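Local structure of mandelate racemase/muconate lactonizing enzyme, C-terminal domain protein (Paracoccus denitrificans, 4DWD) at the interface of chains A and B. The protein binds magnesium as a member of the enolase superfamily and probably acts as a hydro-lyase. Coordinates in Å, arbitrary orientation; residue numbers count along the deposited sequence, not the author numbering. Chains: chain A/B, Mandelate racemase/muconate lactonizing enzyme, C-terminal domain protein.

The interface of chains A and B. Residues chain A 204-205, 236, 240; chain B 238-239, 244, 266, 292, 294.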
loop_
_atom_site.group_PDB
_atom_site.type_symbol
_atom_site.label_atom_id
_atom_site.label_comp_id
_atom_site.label_asym_id
_atom_site.label_seq_id
_atom_site.Cartn_x
_atom_site.Cartn_y
_atom_site.Cartn_z
ATOM N N VAL A 204 12.448 18.123 5.475
ATOM C CA VAL A 204 11.464 17.312 6.192
ATOM C C VAL A 204 11.742 17.315 7.699
ATOM O O VAL A 204 10.848 17.602 8.499
ATOM C CB VAL A 204 11.378 15.873 5.629
ATOM C CG1 VAL A 204 10.543 14.990 6.543
ATOM C CG2 VAL A 204 10.767 15.902 4.227
ATOM N N GLY A 205 12.983 17.028 8.087
ATOM C CA GLY A 205 13.321 16.951 9.498
ATOM C C GLY A 205 13.204 18.291 10.202
ATOM O O GLY A 205 12.728 18.369 11.345
ATOM N N GLU A 236 3.709 13.850 3.590
ATOM C CA GLU A 236 4.316 13.069 4.667
ATOM C C GLU A 236 4.411 13.900 5.957
ATOM O O GLU A 236 4.033 13.439 7.035
ATOM C CB GLU A 236 5.698 12.584 4.244
ATOM C CG GLU A 236 6.458 11.900 5.368
ATOM C CD GLU A 236 7.817 11.404 4.937
ATOM O OE1 GLU A 236 7.894 10.721 3.885
ATOM O OE2 GLU A 236 8.797 11.655 5.673
ATOM N N ARG A 240 2.568 13.203 9.523
ATOM C CA ARG A 240 3.413 12.951 10.690
ATOM C C ARG A 240 3.099 13.875 11.852
ATOM O O ARG A 240 3.226 13.465 13.003
ATOM C CB ARG A 240 4.898 13.002 10.313
ATOM C CG ARG A 240 5.306 11.766 9.513
ATOM C CD ARG A 240 6.697 11.894 8.926
ATOM N NE ARG A 240 7.679 11.717 9.982
ATOM C CZ ARG A 240 8.989 11.683 9.799
ATOM N NH1 ARG A 240 9.502 11.824 8.579
ATOM N NH2 ARG A 240 9.783 11.513 10.845
ATOM N N ALA B 238 12.988 5.669 11.017
ATOM C CA ALA B 238 12.978 7.059 10.541
ATOM C C ALA B 238 11.570 7.650 10.512
ATOM O O ALA B 238 11.361 8.792 10.928
ATOM C CB ALA B 238 13.608 7.152 9.151
ATOM N N GLN B 239 10.597 6.874 10.032
ATOM C CA GLN B 239 9.226 7.372 9.961
ATOM C C GLN B 239 8.495 7.414 11.299
ATOM O O GLN B 239 7.596 8.237 11.491
ATOM C CB GLN B 239 8.427 6.577 8.925
ATOM C CG GLN B 239 8.875 6.875 7.491
ATOM C CD GLN B 239 8.620 8.311 7.067
ATOM O OE1 GLN B 239 7.513 8.833 7.238
ATOM N NE2 GLN B 239 9.635 8.953 6.492
ATOM N N THR B 244 15.483 13.481 13.208
ATOM C CA THR B 244 15.869 13.026 11.872
ATOM C C THR B 244 16.792 11.841 11.941
ATOM O O THR B 244 17.903 11.956 12.428
ATOM C CB THR B 244 16.554 14.156 11.115
ATOM O OG1 THR B 244 15.665 15.270 11.111
ATOM C CG2 THR B 244 16.872 13.749 9.664
ATOM N N ARG B 266 15.124 10.122 5.441
ATOM C CA ARG B 266 15.016 11.476 4.884
ATOM C C ARG B 266 16.304 12.291 4.983
ATOM O O ARG B 266 16.316 13.496 4.698
ATOM C CB ARG B 266 13.832 12.220 5.515
ATOM C CG ARG B 266 12.498 11.504 5.305
ATOM C CD ARG B 266 12.105 11.463 3.834
ATOM N NE ARG B 266 10.936 10.614 3.610
ATOM C CZ ARG B 266 10.948 9.488 2.918
ATOM N NH1 ARG B 266 12.089 9.054 2.356
ATOM N NH2 ARG B 266 9.815 8.799 2.792
ATOM N N GLY B 292 13.466 14.945 -2.191
ATOM C CA GLY B 292 13.281 15.833 -1.029
ATOM C C GLY B 292 13.949 15.339 0.252
ATOM O O GLY B 292 13.402 15.498 1.346
ATOM N N GLU B 294 17.579 15.166 2.713
ATOM C CA GLU B 294 18.810 15.894 3.023
ATOM C C GLU B 294 20.014 15.077 2.563
ATOM O O GLU B 294 19.995 13.837 2.605
ATOM C CB GLU B 294 18.951 16.133 4.523
ATOM C CG GLU B 294 17.943 17.110 5.106
ATOM C CD GLU B 294 18.141 17.256 6.596
ATOM O OE1 GLU B 294 19.112 17.911 7.044
ATOM O OE2 GLU B 294 17.326 16.712 7.339
HETATM O O HOH W 1 14.306 16.806 3.596
HETATM O O HOH W 2 15.041 15.706 6.455
#
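Three donors grip OE2 of the A:Glu236 carboxylate: A:Arg240 NH1, B:Gln239 NE2 and B:Arg266 NE. The B:Gln239 amide gives the straightest bond, 2.9 Å from B:Gln239 NE2 to A:Glu236 OE2 and 165° at the hydrogen. It comes from above the carboxylate plane, and the amide and carboxylate planes stand 82° apart. A:Arg240, one helical turn along 231-240 in the same chain, takes the anti lone pair of A:Glu236 OE2 at 3.0 Å from A:Arg240 NH1. Its chain bends at the third torsion, and B:Gln239 CA lies over the centre of one guanidinium face. A:Glu236 and B:Arg266 reach toward each other tip to tip, and B:Arg266 turns its NE and NH2 side to the carboxylate. B:Arg266 NH2 lies 2.9 Å from A:Glu236 OE1 in a salt bridge, while NE is shared between the syn lone pairs of OE1 and OE2. A:Glu236 gets there with CG anti to the backbone N (chi1 173°) and an extended chain. The carboxylate probably also eases repulsion between the two arginines, whose A:Arg240 NH1 and B:Arg266 NE are 5.3 Å apart. An alanine at A:Glu236 would remove the shared acceptor and would probably loosen B:Arg266 and B:Gln239 and leave the two arginine charges poorly balanced. Beside this network, helix 204-216 of chain A starts against chain B through two linked waters. Water 1 joins A:Val204 N to B:Gly292 O. Water 2 lies 2.9 Å from A:Gly205 N and 2.6 Å from B:Glu294 OE2, and also meets B:Arg266 O. B:Thr244 OG1 packs against A:Gly205 CA. This polar patch joins two copies of the protein within the deposited eight-chain assembly, and may help hold an oligomer together.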